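Local coordinates for microtubule-associated protein 1 light chain 3 (Plasmodium falciparum, PDB 4EOY) that binds a peptide of Atg3 as the parasite's Atg8, a ubiquitin-like protein that is probably conjugated to membrane lipid, as in other Atg8 systems, at residues P6-K9 with D10-F14; F65-H68 with Q69-Q73; T99-M103 with Q104-E108. The protein carries 3 engineered substitutions. One frame throughout, in Å; residues are numbered along the deposited sequence.

Contact 1 (P6-K9 with D10-F14); sequences PSLK and DEVSF. With CA (calcium ion), chain I; CA (calcium ion), chain G.
Leu8 and Val12 close a single, loosely bonded helical turn: Val12 N donates to Leu8 O at 2.8 Å, almost in line with the C=O bond, with an N-H...O angle of 161°. The turn opens less firmly. Asp10 N lies 3.2 Å from Ser7 O and hydrogen-bonds to it from above the carbonyl plane, while the bonds from Glu11 N to the carbonyls of Ser7 and Leu8 are weak. Against this short scaffold the acidic side chains fold back along the chain. Asp10 has CG set beside its own backbone N (chi1 -42°), which turns the carboxylate toward the start of the turn, where OD2 accepts a weak but fairly straight bond of 3.4 Å from Ser7 N. Glu11 instead crosses Leu8 at about a right angle, bringing OE2 to 3.2 Å from Leu8 CD1, a tight fit between a carboxylate oxygen and a methyl group. The other oxygen, OE1, takes a hydrogen bond from a water that is itself a ligand of a calcium ion. That ion is bound directly by Pro6 O at 2.2 Å, which makes Glu11 a second-shell residue of the site. Further along, Leu8 CG and Val12 CG2 lie 4.3 Å apart, a modest apolar contact beside the main backbone bond. Lys9 sends its amine out of the turn to a salt bridge with Asp112 and a cation-pi contact with Tyr118. Beyond the turn, Ser13 O and Phe14 O both bind a second calcium ion, whose site extends into helix 14-27 through Glu15, Asn16 and Arg17. The chemistry implies a surface turn bounded by calcium ions, with carbonyl oxygens as ligands before and after it; the negative charge of Glu11 would probably favour the ion held by Pro6 O.

Contact 2 (F65-H68 with Q69-Q73); sequences FILH and QHINQ
Phe65 and Gln69 meet through complementary torsions: the phenylalanine carries its ring opposite the backbone N (chi1 174°), and the glutamine chain bends at chi2 (-53°), which doubles the amide back toward the ring. As a result NE2 sits over one face, displaced toward the rim and 4.2 Å from CE2 of Phe65, with ring and amide planes tilted by 27°. One turn on, the His68 ring and the Asn72 amide cross at a steep tilt, ND1 of the former lying 3.0 Å from ND2 of the latter, while that same ND2 makes a weak hydrogen bond to Arg86 O. On another side of the helix Leu67 CG and Ile71 CD1 pack at 4.0 Å, and both residues rest on Ile36 of strand 31-38. The backbone beneath is regular through the middle, with His70 N bonded to Ile66 O at 3.1 Å and Ile71 N to Leu67 O at 3.0 Å; the bond from Asn72 N to His68 O is weak. The His70 side chain lies where NE2 hydrogen-bonds to Lys49 O and the ring meets Phe52 edge-to-face. The bound peptide packs against Ile66 and His70. A helix laid on a beta sheet is typical of the ubiquitin fold, and the peptide's place is consistent with the way Atg8 proteins recognise Atg8-interacting motifs.

Contact 3 (T99-M103 with Q104-E108); sequences TGLLM and QDLYE
Leu102 and Asp105 hold each other by two weak bonds that run in opposite directions at the start of helix 103-110. Leu102 N donates to Asp105 OD2 over 3.4 Å, and Asp105 N returns a bond of 3.0 Å to Leu102 O. The aspartate owes this reach to its first torsion (chi1 -73°), which keeps CG beside its own N and so directs the carboxylate back toward the N-cap residue; OD2 also lies 3.6 Å from Leu102 CB. This is one half of a capping box, since the N-cap residue is a leucine and has no polar side chain with which to answer. Leu102 O takes a second, long and weak bond from Leu106 N, and the first firmer rung of the helix joins Tyr107 N to Met103 O at 3.2 Å.

Around these polar groups the apolar contacts divide between the two branches of Leu106. CD1 meets Leu101 CD1 at 4.1 Å, the two side chains crossing at about a right angle, while CD2 faces the sulfur of the doubly bent Met103, with SD also 4.1 Å away. On another flank Gln104 NE2 donates to Glu108 OE2 at 3.0 Å, leaving nearly within the amide plane and arriving on the anti side of the carboxylate, a bond that spans one helical turn.

Farther out, backbone hydrogen bonds pair Leu101 with Val60 and Met103 with Met58, joining the loop and the first residue of the helix to the chain around the start of helix 60-72, and Tyr107 OH bonds to Gly115 O. The helix start therefore sits between other elements of the fold: Met103 and Leu106 pack on Val60 of helix 60-72 and on Leu117 of strand 117-122, while Met103, Gln104 and Tyr107 lie against Ile32 of strand 31-38.

How the contacts relate
From the N terminus the three contacts follow one another in series; none nests in or crosses another, and each closes only a turn or two of local chain. Contact 1 leads into helix 14-27, whose first residue it includes; contact 2 lies in the latter part of helix 60-72, and contact 3 at the entry to helix 103-110. Contacts 1 and 2 fall on opposite sides of the chain's centre, their own centres about 23 Å apart. Strand 31-38 is the shared element, met by all three, though by contact 1 through a weak bond alone. Strand 117-122 links contacts 1 and 3, and the beginning of helix 60-72 joins contact 3 to contact 2.

Contact 1 (P6-K9 with D10-F14)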
loop_
_atom_site.group_PDB
_atom_site.type_symbol
_atom_site.label_atom_id
_atom_site.label_comp_id
_atom_site.label_asym_id
_atom_site.label_seq_id
_atom_site.Cartn_x
_atom_site.Cartn_y
_atom_site.Cartn_z
ATOM N N PRO A 6 14.501 4.415 0.260
ATOM C CA PRO A 6 14.604 2.972 0.026
ATOM C C PRO A 6 13.240 2.331 -0.238
ATOM O O PRO A 6 12.296 2.543 0.541
ATOM C CB PRO A 6 15.225 2.447 1.321
ATOM C CG PRO A 6 14.851 3.450 2.363
ATOM C CD PRO A 6 14.809 4.776 1.658
ATOM N N SER A 7 13.145 1.572 -1.334
ATOM C CA SER A 7 11.897 0.922 -1.756
ATOM C C SER A 7 12.107 -0.577 -2.067
ATOM O O SER A 7 13.220 -1.102 -1.950
ATOM C CB SER A 7 11.313 1.642 -2.981
ATOM O OG SER A 7 10.190 0.950 -3.521
ATOM N N LEU A 8 11.027 -1.246 -2.467
ATOM C CA LEU A 8 11.047 -2.673 -2.766
ATOM C C LEU A 8 11.845 -2.986 -4.034
ATOM O O LEU A 8 12.372 -4.097 -4.195
ATOM C CB LEU A 8 9.624 -3.192 -2.923
ATOM C CG LEU A 8 9.456 -4.705 -2.812
ATOM C CD1 LEU A 8 9.413 -5.124 -1.347
ATOM C CD2 LEU A 8 8.188 -5.131 -3.522
ATOM N N LYS A 9 11.935 -2.003 -4.927
ATOM C CA LYS A 9 12.720 -2.129 -6.160
ATOM C C LYS A 9 14.212 -2.294 -5.862
ATOM O O LYS A 9 14.935 -2.951 -6.609
ATOM C CB LYS A 9 12.478 -0.919 -7.060
ATOM C CG LYS A 9 11.030 -0.783 -7.495
ATOM C CD LYS A 9 10.817 0.382 -8.445
ATOM C CE LYS A 9 9.457 0.276 -9.117
ATOM N NZ LYS A 9 9.144 1.471 -9.936
ATOM N N ASP A 10 14.656 -1.706 -4.756
ATOM C CA ASP A 10 16.044 -1.825 -4.320
ATOM C C ASP A 10 16.276 -3.148 -3.580
ATOM O O ASP A 10 17.408 -3.649 -3.503
ATOM C CB ASP A 10 16.413 -0.641 -3.416
ATOM C CG ASP A 10 15.870 0.703 -3.935
ATOM O OD1 ASP A 10 15.321 0.759 -5.056
ATOM O OD2 ASP A 10 15.976 1.705 -3.211
ATOM N N GLU A 11 15.194 -3.693 -3.022
ATOM C CA GLU A 11 15.228 -4.929 -2.246
ATOM C C GLU A 11 15.179 -6.167 -3.120
ATOM O O GLU A 11 15.915 -7.129 -2.871
ATOM C CB GLU A 11 14.034 -4.978 -1.284
ATOM C CG GLU A 11 14.216 -4.208 0.014
ATOM C CD GLU A 11 12.892 -3.868 0.684
ATOM O OE1 GLU A 11 12.819 -2.811 1.348
ATOM O OE2 GLU A 11 11.923 -4.650 0.547
ATOM N N VAL A 12 14.280 -6.149 -4.109
ATOM C CA VAL A 12 14.022 -7.296 -4.997
ATOM C C VAL A 12 14.241 -6.914 -6.454
ATOM O O VAL A 12 13.846 -5.839 -6.869
ATOM C CB VAL A 12 12.553 -7.767 -4.889
ATOM C CG1 VAL A 12 12.327 -9.010 -5.727
ATOM C CG2 VAL A 12 12.157 -8.002 -3.438
ATOM N N SER A 13 14.825 -7.812 -7.230
ATOM C CA SER A 13 15.071 -7.573 -8.663
ATOM C C SER A 13 13.788 -7.498 -9.476
ATOM O O SER A 13 12.799 -8.127 -9.105
ATOM C CB SER A 13 15.920 -8.704 -9.242
ATOM O OG SER A 13 15.255 -9.949 -9.080
ATOM N N PHE A 14 13.819 -6.766 -10.593
ATOM C CA PHE A 14 12.647 -6.612 -11.484
ATOM C C PHE A 14 12.039 -7.957 -11.882
ATOM O O PHE A 14 10.811 -8.113 -11.919
ATOM C CB PHE A 14 13.002 -5.834 -12.750
ATOM C CG PHE A 14 11.882 -5.784 -13.766
ATOM C CD1 PHE A 14 10.869 -4.848 -13.658
ATOM C CD2 PHE A 14 11.842 -6.682 -14.825
ATOM C CE1 PHE A 14 9.845 -4.805 -14.586
ATOM C CE2 PHE A 14 10.812 -6.647 -15.753
ATOM C CZ PHE A 14 9.811 -5.706 -15.632
HETATM CA CA CA I . 11.314 -8.668 -10.068
HETATM CA CA CA G . 10.815 2.400 2.134
HETATM O O HOH W 1 12.497 0.198 2.080
HETATM O O HOH W 2 8.783 1.764 3.696
HETATM O O HOH W 3 10.577 4.628 1.720
#

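Contact 2 (F65-H68 with Q69-Q73)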
loop_
_atom_site.group_PDB
_atom_site.type_symbol
_atom_site.label_atom_id
_atom_site.label_comp_id
_atom_site.label_asym_id
_atom_site.label_seq_id
_atom_site.Cartn_x
_atom_site.Cartn_y
_atom_site.Cartn_z
ATOM N N PHE A 65 -8.880 4.626 4.446
ATOM C CA PHE A 65 -9.200 4.569 5.879
ATOM C C PHE A 65 -8.398 3.476 6.562
ATOM O O PHE A 65 -7.755 3.704 7.567
ATOM C CB PHE A 65 -10.688 4.342 6.084
ATOM C CG PHE A 65 -11.081 4.126 7.518
ATOM C CD1 PHE A 65 -11.058 2.849 8.078
ATOM C CD2 PHE A 65 -11.478 5.193 8.314
ATOM C CE1 PHE A 65 -11.414 2.650 9.402
ATOM C CE2 PHE A 65 -11.843 4.991 9.634
ATOM C CZ PHE A 65 -11.807 3.721 10.174
ATOM N N ILE A 66 -8.414 2.287 5.992
ATOM C CA ILE A 66 -7.631 1.167 6.516
ATOM C C ILE A 66 -6.140 1.505 6.584
ATOM O O ILE A 66 -5.448 1.170 7.548
ATOM C CB ILE A 66 -7.832 -0.088 5.637
ATOM C CG1 ILE A 66 -9.288 -0.584 5.741
ATOM C CG2 ILE A 66 -6.838 -1.171 6.008
ATOM C CD1 ILE A 66 -9.636 -1.662 4.734
ATOM N N LEU A 67 -5.631 2.168 5.554
ATOM C CA LEU A 67 -4.194 2.457 5.490
ATOM C C LEU A 67 -3.776 3.503 6.533
ATOM O O LEU A 67 -2.686 3.422 7.090
ATOM C CB LEU A 67 -3.812 2.904 4.079
ATOM C CG LEU A 67 -2.372 2.672 3.640
ATOM C CD1 LEU A 67 -1.943 1.239 3.866
ATOM C CD2 LEU A 67 -2.223 3.024 2.169
ATOM N N HIS A 68 -4.658 4.468 6.800
ATOM C CA HIS A 68 -4.459 5.459 7.851
ATOM C C HIS A 68 -4.215 4.800 9.180
ATOM O O HIS A 68 -3.298 5.182 9.908
ATOM C CB HIS A 68 -5.692 6.351 7.968
ATOM C CG HIS A 68 -5.445 7.660 8.685
ATOM N ND1 HIS A 68 -4.976 7.722 9.950
ATOM C CD2 HIS A 68 -5.659 8.984 8.280
ATOM C CE1 HIS A 68 -4.871 9.017 10.329
ATOM N NE2 HIS A 68 -5.286 9.788 9.307
ATOM N N GLN A 69 -5.046 3.819 9.511
ATOM C CA GLN A 69 -4.952 3.124 10.795
ATOM C C GLN A 69 -3.672 2.320 10.865
ATOM O O GLN A 69 -2.919 2.421 11.838
ATOM C CB GLN A 69 -6.144 2.179 11.004
ATOM C CG GLN A 69 -7.503 2.842 10.898
ATOM C CD GLN A 69 -7.621 4.042 11.802
ATOM O OE1 GLN A 69 -7.380 3.939 12.996
ATOM N NE2 GLN A 69 -7.988 5.195 11.238
ATOM N N HIS A 70 -3.406 1.540 9.816
ATOM C CA HIS A 70 -2.201 0.697 9.791
ATOM C C HIS A 70 -0.955 1.515 10.047
ATOM O O HIS A 70 -0.139 1.177 10.928
ATOM C CB HIS A 70 -2.126 -0.071 8.479
ATOM C CG HIS A 70 -0.940 -1.001 8.367
ATOM N ND1 HIS A 70 -0.849 -2.159 9.060
ATOM C CD2 HIS A 70 0.218 -0.916 7.590
ATOM C CE1 HIS A 70 0.314 -2.776 8.764
ATOM N NE2 HIS A 70 0.970 -2.018 7.860
ATOM N N ILE A 71 -0.800 2.619 9.315
ATOM C CA ILE A 71 0.415 3.435 9.442
ATOM C C ILE A 71 0.574 3.991 10.864
ATOM O O ILE A 71 1.698 4.159 11.358
ATOM C CB ILE A 71 0.435 4.594 8.435
ATOM C CG1 ILE A 71 0.530 4.046 7.006
ATOM C CG2 ILE A 71 1.610 5.534 8.718
ATOM C CD1 ILE A 71 0.022 4.999 5.929
ATOM N N ASN A 72 -0.554 4.254 11.520
ATOM C CA ASN A 72 -0.550 4.830 12.857
ATOM C C ASN A 72 -0.593 3.828 14.018
ATOM O O ASN A 72 -0.603 4.239 15.161
ATOM C CB ASN A 72 -1.696 5.835 12.978
ATOM C CG ASN A 72 -1.438 7.090 12.184
ATOM O OD1 ASN A 72 -0.314 7.579 12.131
ATOM N ND2 ASN A 72 -2.471 7.613 11.552
ATOM N N GLN A 73 -0.608 2.534 13.710
ATOM C CA GLN A 73 -0.664 1.473 14.718
ATOM C C GLN A 73 0.666 0.762 14.808
ATOM O O GLN A 73 1.329 0.559 13.789
ATOM C CB GLN A 73 -1.741 0.436 14.372
ATOM C CG GLN A 73 -3.143 0.890 14.725
ATOM C CD GLN A 73 -4.215 -0.038 14.193
ATOM O OE1 GLN A 73 -3.947 -1.200 13.878
ATOM N NE2 GLN A 73 -5.440 0.479 14.078
#

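Contact 3 (T99-M103 with Q104-E108)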
loop_
_atom_site.group_PDB
_atom_site.type_symbol
_atom_site.label_atom_id
_atom_site.label_comp_id
_atom_site.label_asym_id
_atom_site.label_seq_id
_atom_site.Cartn_x
_atom_site.Cartn_y
_atom_site.Cartn_z
ATOM N N THR A 99 -11.254 9.284 -4.245
ATOM C CA THR A 99 -11.934 8.535 -3.193
ATOM C C THR A 99 -13.065 7.653 -3.723
ATOM O O THR A 99 -13.261 6.540 -3.222
ATOM C CB THR A 99 -12.440 9.470 -2.078
ATOM O OG1 THR A 99 -11.315 9.963 -1.332
ATOM C CG2 THR A 99 -13.376 8.744 -1.113
ATOM N N GLY A 100 -13.774 8.124 -4.751
ATOM C CA GLY A 100 -14.961 7.428 -5.262
ATOM C C GLY A 100 -14.732 6.369 -6.333
ATOM O O GLY A 100 -15.660 6.007 -7.041
ATOM N N LEU A 101 -13.507 5.866 -6.442
ATOM C CA LEU A 101 -13.141 4.856 -7.436
ATOM C C LEU A 101 -12.962 3.505 -6.750
ATOM O O LEU A 101 -12.882 3.433 -5.519
ATOM C CB LEU A 101 -11.834 5.237 -8.141
ATOM C CG LEU A 101 -11.847 6.437 -9.102
ATOM C CD1 LEU A 101 -10.454 6.709 -9.672
ATOM C CD2 LEU A 101 -12.850 6.235 -10.227
ATOM N N LEU A 102 -12.915 2.447 -7.561
ATOM C CA LEU A 102 -12.558 1.103 -7.102
ATOM C C LEU A 102 -11.047 0.951 -7.083
ATOM O O LEU A 102 -10.337 1.599 -7.845
ATOM C CB LEU A 102 -13.138 0.032 -8.035
ATOM C CG LEU A 102 -14.644 -0.085 -8.207
ATOM C CD1 LEU A 102 -14.917 -1.206 -9.195
ATOM C CD2 LEU A 102 -15.374 -0.340 -6.899
ATOM N N MET A 103 -10.547 0.072 -6.222
ATOM C CA MET A 103 -9.110 -0.209 -6.170
ATOM C C MET A 103 -8.623 -0.895 -7.437
ATOM O O MET A 103 -7.438 -0.839 -7.760
ATOM C CB MET A 103 -8.747 -1.071 -4.941
ATOM C CG MET A 103 -8.628 -0.299 -3.623
ATOM S SD MET A 103 -7.323 0.960 -3.624
ATOM C CE MET A 103 -5.849 0.030 -4.002
ATOM N N GLN A 104 -9.525 -1.544 -8.170
ATOM C CA GLN A 104 -9.160 -2.094 -9.463
ATOM C C GLN A 104 -8.796 -0.974 -10.440
ATOM O O GLN A 104 -7.887 -1.138 -11.249
ATOM C CB GLN A 104 -10.296 -2.932 -10.041
ATOM C CG GLN A 104 -9.974 -3.591 -11.381
ATOM C CD GLN A 104 -8.894 -4.657 -11.276
ATOM O OE1 GLN A 104 -8.677 -5.244 -10.199
ATOM N NE2 GLN A 104 -8.220 -4.934 -12.394
ATOM N N ASP A 105 -9.521 0.143 -10.374
ATOM C CA ASP A 105 -9.319 1.244 -11.295
ATOM C C ASP A 105 -7.910 1.803 -11.123
ATOM O O ASP A 105 -7.156 1.925 -12.092
ATOM C CB ASP A 105 -10.389 2.308 -11.087
ATOM C CG ASP A 105 -11.735 1.868 -11.601
ATOM O OD1 ASP A 105 -11.775 1.280 -12.727
ATOM O OD2 ASP A 105 -12.748 2.111 -10.898
ATOM N N LEU A 106 -7.540 2.068 -9.877
ATOM C CA LEU A 106 -6.187 2.478 -9.556
ATOM C C LEU A 106 -5.192 1.501 -10.145
ATOM O O LEU A 106 -4.182 1.918 -10.727
ATOM C CB LEU A 106 -5.986 2.584 -8.039
ATOM C CG LEU A 106 -6.101 3.988 -7.465
ATOM C CD1 LEU A 106 -7.464 4.570 -7.761
ATOM C CD2 LEU A 106 -5.795 4.011 -5.964
ATOM N N TYR A 107 -5.468 0.204 -9.987
ATOM C CA TYR A 107 -4.570 -0.824 -10.486
ATOM C C TYR A 107 -4.456 -0.730 -11.998
ATOM O O TYR A 107 -3.363 -0.677 -12.524
ATOM C CB TYR A 107 -5.048 -2.214 -10.090
ATOM C CG TYR A 107 -4.076 -3.309 -10.425
ATOM C CD1 TYR A 107 -2.939 -3.491 -9.675
ATOM C CD2 TYR A 107 -4.302 -4.170 -11.481
ATOM C CE1 TYR A 107 -2.032 -4.484 -9.972
ATOM C CE2 TYR A 107 -3.403 -5.185 -11.787
ATOM C CZ TYR A 107 -2.265 -5.334 -11.020
ATOM O OH TYR A 107 -1.343 -6.332 -11.290
ATOM N N GLU A 108 -5.584 -0.722 -12.701
ATOM C CA GLU A 108 -5.559 -0.632 -14.165
ATOM C C GLU A 108 -4.877 0.670 -14.653
ATOM O O GLU A 108 -4.128 0.641 -15.603
ATOM C CB GLU A 108 -6.970 -0.811 -14.747
ATOM C CG GLU A 108 -7.516 -2.229 -14.557
ATOM C CD GLU A 108 -8.972 -2.418 -14.990
ATOM O OE1 GLU A 108 -9.571 -1.518 -15.626
ATOM O OE2 GLU A 108 -9.530 -3.494 -14.690
#